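Local coordinates for protein Bd3460 (Bdellovibrio bacteriovorus, PDB 5CEC) that probably protects the predator from its own endopeptidase Bd3459, which it binds as an immunity protein built of ankyrin repeats, at residues L67-A70 against A71-G74; G95-T98 against A99-A103; F102-N106 against D107-V111. All coordinates share one frame; numbering follows the deposited sequence.

Contact 1: residues L67-A70 against A71-G74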
loop_
_atom_site.group_PDB
_atom_site.type_symbol
_atom_site.label_atom_id
_atom_site.label_comp_id
_atom_site.label_asym_id
_atom_site.label_seq_id
_atom_site.Cartn_x
_atom_site.Cartn_y
_atom_site.Cartn_z
ATOM N N LEU B 67 -8.782 -2.313 -19.581
ATOM C CA LEU B 67 -7.686 -1.361 -19.443
ATOM C C LEU B 67 -7.928 -0.390 -18.294
ATOM O O LEU B 67 -6.989 -0.049 -17.562
ATOM C CB LEU B 67 -7.481 -0.596 -20.757
ATOM C CG LEU B 67 -6.275 0.336 -20.770
ATOM C CD1 LEU B 67 -4.982 -0.429 -20.688
ATOM C CD2 LEU B 67 -6.303 1.255 -21.966
ATOM N N MET B 68 -9.154 0.111 -18.165
ATOM C CA MET B 68 -9.476 1.010 -17.042
ATOM C C MET B 68 -9.255 0.328 -15.709
ATOM O O MET B 68 -8.730 0.951 -14.787
ATOM C CB MET B 68 -10.907 1.512 -17.122
ATOM C CG MET B 68 -11.199 2.481 -18.249
ATOM S SD MET B 68 -12.993 2.608 -18.385
ATOM C CE MET B 68 -13.137 3.164 -20.068
ATOM N N ASN B 69 -9.699 -0.913 -15.595
ATOM C CA ASN B 69 -9.473 -1.681 -14.394
ATOM C C ASN B 69 -7.997 -1.855 -14.072
ATOM O O ASN B 69 -7.593 -1.667 -12.926
ATOM C CB ASN B 69 -10.153 -3.045 -14.528
ATOM C CG ASN B 69 -11.611 -3.013 -14.164
ATOM O OD1 ASN B 69 -11.948 -3.030 -12.995
ATOM N ND2 ASN B 69 -12.486 -2.978 -15.159
ATOM N N ALA B 70 -7.181 -2.215 -15.068
ATOM C CA ALA B 70 -5.751 -2.398 -14.854
ATOM C C ALA B 70 -5.086 -1.084 -14.444
ATOM O O ALA B 70 -4.198 -1.067 -13.596
ATOM C CB ALA B 70 -5.098 -2.939 -16.105
ATOM N N ALA B 71 -5.483 0.008 -15.090
ATOM C CA ALA B 71 -4.928 1.325 -14.797
ATOM C C ALA B 71 -5.265 1.791 -13.377
ATOM O O ALA B 71 -4.381 2.263 -12.665
ATOM C CB ALA B 71 -5.398 2.339 -15.808
ATOM N N MET B 72 -6.538 1.668 -13.004
ATOM C CA MET B 72 -7.024 2.067 -11.671
ATOM C C MET B 72 -6.306 1.290 -10.573
ATOM O O MET B 72 -5.982 1.832 -9.529
ATOM C CB MET B 72 -8.535 1.826 -11.557
ATOM C CG MET B 72 -9.152 2.045 -10.174
ATOM S SD MET B 72 -10.953 2.051 -10.219
ATOM C CE MET B 72 -11.141 0.629 -11.215
ATOM N N GLY B 73 -6.042 0.011 -10.844
ATOM C CA GLY B 73 -5.364 -0.846 -9.877
ATOM C C GLY B 73 -3.844 -0.729 -9.889
ATOM O O GLY B 73 -3.182 -1.426 -9.121
ATOM N N GLY B 74 -3.300 0.125 -10.764
ATOM C CA GLY B 74 -1.862 0.340 -10.825
ATOM C C GLY B 74 -1.072 -0.858 -11.311
ATOM O O GLY B 74 0.059 -1.087 -10.869
#
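The flat amide of N69 has the CE methyl of M72 to one side of its plane, out beyond the oxygen, with CE 4.1 Å from OD1 of N69. At the nitrogen end, ND2 of N69 donates a hydrogen bond to the backbone oxygen of T65, one turn back. These residues belong to helix 66-72, the first helix of a predicted ankyrin repeat, which closes in a Schellman motif at G74. The N69 and M72 side chains run side by side and point the same way. CG of M72 is anti to the backbone N (chi1 173°), and a bend at chi3 (46°) turns the methyl back to the amide. N69 also packs on helix 31-39. On another flank A71 and M72 meet helix 99-105, and M72 reaches Y388 of the Bd3459 chain. Three backbone bonds join the turns: A71 N to L67 O (2.9 Å), M72 N to M68 O (2.9 Å) and G73 N to N69 O (3.1 Å). The chain then turns at G74, which has positive phi (67°), and G74 N bonds to A71 O at 3.1 Å. The two methionines lie on one flank of the helix, where CB of M72 sits 3.4 Å from O of M68.

Contact 2: residues G95-T98 against A99-A103; sequences GGET and ALAFA
The extended backbone of E97 and T98 turns into helix 99-105, and its first helical bond runs from F102 N to T98 O (2.9 Å), nearly straight at the hydrogen (163°). T98 holds the N-cap position. Its OG1 sits between the backbone N and the carbonyl carbon (chi1 67°), and this turns the hydroxyl towards the first turn. There it accepts a weak bond from A101 N, long at 3.4 Å although well aligned. T98 therefore takes up two amides of the opening turn, one with its side chain and one with its carbonyl.

The second pairing is between E97 and F102. Their side chains cross at about a right angle. OE1 of E97 stands 3.8 Å above the plane of the F102 ring, over its centre, and the carboxylate is turned 64° from that plane. A carboxylate oxygen over a ring face probably gains little from the ring itself, and both oxygens have stronger partners elsewhere. OE1 bonds to the hydroxyl of S393 of the Bd3459 chain, and OE2 accepts from A127 N. The carboxylate is thus fixed at both oxygens. The aliphatic part of E97 adds apolar packing: its CB is 3.8 Å from CB of A101 and also 3.8 Å from CE2 of F102. The ring also packs on M68 and M72 of helix 66-72, and R392 of the Bd3459 chain packs on it. Before the cap, N93 OD1 accepts from E97 N.

The segment T98-A99-L100-A101 occupies the place of the Thr-Pro-Leu-His tetrapeptide of the ankyrin consensus, where the threonine starts the first helix of the repeat.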
loop_
_atom_site.group_PDB
_atom_site.type_symbol
_atom_site.label_atom_id
_atom_site.label_comp_id
_atom_site.label_asym_id
_atom_site.label_seq_id
_atom_site.Cartn_x
_atom_site.Cartn_y
_atom_site.Cartn_z
ATOM N N GLY B 95 -18.164 7.994 -15.300
ATOM C CA GLY B 95 -17.587 9.201 -14.765
ATOM C C GLY B 95 -16.809 10.024 -15.781
ATOM O O GLY B 95 -16.194 11.021 -15.427
ATOM N N GLY B 96 -16.845 9.613 -17.042
ATOM C CA GLY B 96 -16.153 10.347 -18.108
ATOM C C GLY B 96 -14.665 10.137 -18.202
ATOM O O GLY B 96 -13.995 10.890 -18.915
ATOM N N GLU B 97 -14.156 9.121 -17.504
ATOM C CA GLU B 97 -12.728 8.911 -17.378
ATOM C C GLU B 97 -12.182 7.859 -18.306
ATOM O O GLU B 97 -12.709 6.757 -18.415
ATOM C CB GLU B 97 -12.382 8.567 -15.938
ATOM C CG GLU B 97 -12.550 9.760 -15.004
ATOM C CD GLU B 97 -12.087 9.507 -13.580
ATOM O OE1 GLU B 97 -12.313 8.385 -13.074
ATOM O OE2 GLU B 97 -11.518 10.449 -12.979
ATOM N N THR B 98 -11.091 8.207 -18.977
ATOM C CA THR B 98 -10.311 7.236 -19.732
ATOM C C THR B 98 -9.366 6.497 -18.772
ATOM O O THR B 98 -9.215 6.876 -17.573
ATOM C CB THR B 98 -9.444 7.881 -20.806
ATOM O OG1 THR B 98 -8.440 8.665 -20.160
ATOM C CG2 THR B 98 -10.270 8.752 -21.773
ATOM N N ALA B 99 -8.759 5.427 -19.257
ATOM C CA ALA B 99 -7.755 4.701 -18.487
ATOM C C ALA B 99 -6.670 5.603 -17.913
ATOM O O ALA B 99 -6.259 5.416 -16.765
ATOM C CB ALA B 99 -7.103 3.577 -19.299
ATOM N N LEU B 100 -6.220 6.580 -18.702
ATOM C CA LEU B 100 -5.188 7.489 -18.215
ATOM C C LEU B 100 -5.709 8.308 -17.039
ATOM O O LEU B 100 -4.967 8.531 -16.056
ATOM C CB LEU B 100 -4.686 8.385 -19.350
ATOM C CG LEU B 100 -3.640 9.425 -18.940
ATOM C CD1 LEU B 100 -2.413 8.816 -18.248
ATOM C CD2 LEU B 100 -3.198 10.219 -20.164
ATOM N N ALA B 101 -6.944 8.778 -17.119
ATOM C CA ALA B 101 -7.541 9.441 -15.956
ATOM C C ALA B 101 -7.636 8.540 -14.755
ATOM O O ALA B 101 -7.311 8.992 -13.658
ATOM C CB ALA B 101 -8.896 10.014 -16.297
ATOM N N PHE B 102 -8.017 7.297 -14.925
ATOM C CA PHE B 102 -8.011 6.339 -13.807
ATOM C C PHE B 102 -6.637 6.209 -13.180
ATOM O O PHE B 102 -6.515 6.193 -11.958
ATOM C CB PHE B 102 -8.522 4.969 -14.232
ATOM C CG PHE B 102 -10.003 4.847 -14.215
ATOM C CD1 PHE B 102 -10.640 4.629 -13.016
ATOM C CD2 PHE B 102 -10.787 4.961 -15.372
ATOM C CE1 PHE B 102 -12.011 4.533 -12.942
ATOM C CE2 PHE B 102 -12.174 4.821 -15.289
ATOM C CZ PHE B 102 -12.768 4.606 -14.072
ATOM N N ALA B 103 -5.600 6.138 -14.009
ATOM C CA ALA B 103 -4.246 5.961 -13.498
ATOM C C ALA B 103 -3.831 7.182 -12.684
ATOM O O ALA B 103 -3.376 7.053 -11.549
ATOM C CB ALA B 103 -3.272 5.731 -14.635
#

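Contact 3: residues F102-N106 against D107-V111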
loop_
_atom_site.group_PDB
_atom_site.type_symbol
_atom_site.label_atom_id
_atom_site.label_comp_id
_atom_site.label_asym_id
_atom_site.label_seq_id
_atom_site.Cartn_x
_atom_site.Cartn_y
_atom_site.Cartn_z
ATOM N N PHE B 102 -8.017 7.297 -14.925
ATOM C CA PHE B 102 -8.011 6.339 -13.807
ATOM C C PHE B 102 -6.637 6.209 -13.180
ATOM O O PHE B 102 -6.515 6.193 -11.958
ATOM C CB PHE B 102 -8.522 4.969 -14.232
ATOM C CG PHE B 102 -10.003 4.847 -14.215
ATOM C CD1 PHE B 102 -10.640 4.629 -13.016
ATOM C CD2 PHE B 102 -10.787 4.961 -15.372
ATOM C CE1 PHE B 102 -12.011 4.533 -12.942
ATOM C CE2 PHE B 102 -12.174 4.821 -15.289
ATOM C CZ PHE B 102 -12.768 4.606 -14.072
ATOM N N ALA B 103 -5.600 6.138 -14.009
ATOM C CA ALA B 103 -4.246 5.961 -13.498
ATOM C C ALA B 103 -3.831 7.182 -12.684
ATOM O O ALA B 103 -3.376 7.053 -11.549
ATOM C CB ALA B 103 -3.272 5.731 -14.635
ATOM N N VAL B 104 -3.950 8.371 -13.265
ATOM C CA VAL B 104 -3.528 9.589 -12.569
ATOM C C VAL B 104 -4.295 9.756 -11.277
ATOM O O VAL B 104 -3.705 10.006 -10.205
ATOM C CB VAL B 104 -3.660 10.808 -13.504
ATOM C CG1 VAL B 104 -3.569 12.108 -12.735
ATOM C CG2 VAL B 104 -2.573 10.700 -14.573
ATOM N N THR B 105 -5.617 9.617 -11.332
ATOM C CA THR B 105 -6.430 9.892 -10.151
ATOM C C THR B 105 -6.260 8.858 -9.045
ATOM O O THR B 105 -6.545 9.167 -7.890
ATOM C CB THR B 105 -7.923 10.010 -10.482
ATOM O OG1 THR B 105 -8.370 8.801 -11.069
ATOM C CG2 THR B 105 -8.204 11.192 -11.419
ATOM N N ASN B 106 -5.790 7.661 -9.374
ATOM C CA ASN B 106 -5.470 6.651 -8.375
ATOM C C ASN B 106 -3.986 6.549 -8.059
ATOM O O ASN B 106 -3.567 5.582 -7.438
ATOM C CB ASN B 106 -6.065 5.302 -8.792
ATOM C CG ASN B 106 -7.577 5.245 -8.599
ATOM O OD1 ASN B 106 -8.066 4.911 -7.493
ATOM N ND2 ASN B 106 -8.334 5.569 -9.649
ATOM N N ASP B 107 -3.221 7.581 -8.427
ATOM C CA ASP B 107 -1.793 7.685 -8.132
ATOM C C ASP B 107 -0.971 6.544 -8.710
ATOM O O ASP B 107 0.125 6.257 -8.233
ATOM C CB ASP B 107 -1.532 7.835 -6.623
ATOM C CG ASP B 107 -2.026 9.141 -6.041
ATOM O OD1 ASP B 107 -2.828 9.861 -6.630
ATOM O OD2 ASP B 107 -1.611 9.506 -4.941
ATOM N N ALA B 108 -1.437 5.972 -9.831
ATOM C CA ALA B 108 -0.687 4.970 -10.577
ATOM C C ALA B 108 0.120 5.679 -11.657
ATOM O O ALA B 108 -0.159 5.594 -12.843
ATOM C CB ALA B 108 -1.601 3.927 -11.169
ATOM N N TYR B 109 1.131 6.411 -11.217
ATOM C CA TYR B 109 1.882 7.272 -12.110
ATOM C C TYR B 109 2.864 6.528 -13.003
ATOM O O TYR B 109 3.143 6.998 -14.098
ATOM C CB TYR B 109 2.551 8.386 -11.306
ATOM C CG TYR B 109 1.548 9.467 -10.956
ATOM C CD1 TYR B 109 1.095 10.351 -11.928
ATOM C CD2 TYR B 109 0.999 9.589 -9.668
ATOM C CE1 TYR B 109 0.166 11.337 -11.652
ATOM C CE2 TYR B 109 0.057 10.567 -9.381
ATOM C CZ TYR B 109 -0.354 11.446 -10.366
ATOM O OH TYR B 109 -1.252 12.451 -10.122
ATOM N N ASP B 110 3.321 5.353 -12.585
ATOM C CA ASP B 110 4.021 4.468 -13.528
ATOM C C ASP B 110 3.137 4.068 -14.721
ATOM O O ASP B 110 3.570 4.080 -15.890
ATOM C CB ASP B 110 4.580 3.219 -12.815
ATOM C CG ASP B 110 3.478 2.382 -11.999
ATOM O OD1 ASP B 110 2.313 2.861 -11.667
ATOM O OD2 ASP B 110 3.817 1.209 -11.692
ATOM N N VAL B 111 1.890 3.732 -14.422
ATOM C CA VAL B 111 0.927 3.399 -15.445
ATOM C C VAL B 111 0.644 4.626 -16.308
ATOM O O VAL B 111 0.579 4.545 -17.550
ATOM C CB VAL B 111 -0.371 2.825 -14.845
ATOM C CG1 VAL B 111 -1.444 2.733 -15.915
ATOM C CG2 VAL B 111 -0.128 1.452 -14.229
HETATM O O HOH W 1 -2.964 12.017 -8.162
HETATM O O HOH W 2 -5.181 8.914 -5.390
#
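V104 and Y109 cross obliquely at the turn between the two helices of one predicted ankyrin repeat. CG1 of V104, anti to its own backbone nitrogen (chi1 166°), lies 4.0 Å from CE1 of Y109 and beside the phenol oxygen. On another side of the turn, A103 and V111 meet by their methyls, with CB of A103 3.7 Å from CG1 of V111. The backbone between them forms a Schellman motif with D107, at positive phi, as its C-prime residue. A108 N bonds to A103 O (2.8 Å), and D107 N bonds to V104 O (3.0 Å) from above the carbonyl plane. The N106 amide folds back, and its ND2 reaches F102 O at 3.0 Å, with that oxygen in the amide plane. F102 O also accepts from N106 N. One water ties the polar ends together. It accepts from OH of Y109 (2.6 Å) and donates to V104 O and to OD1 of D107 (2.6 Å). OD2 of D107 forms a salt bridge with K403 of the Bd3459 chain. The carboxylate is therefore probably ionised, so the turn that ends helix 99-105 would also present a negative charge to the endopeptidase.

The three contacts follow one another along the chain and lie close together, with centres 8 to 9 Å apart. Contact 1 ends helix 66-72 of one predicted ankyrin repeat. Contacts 2 and 3 belong to the next repeat, at the start and the end of helix 99-105, and share F102 and A103. Helices 66-72 and 99-105 pack on each other, with CB of A71 3.3 Å from O of A99. The turns after them also meet, with CB of A108 3.6 Å from CA of G74. All three contacts touch the Bd3459 chain, so this stack of helices and turns forms part of the surface that holds the endopeptidase.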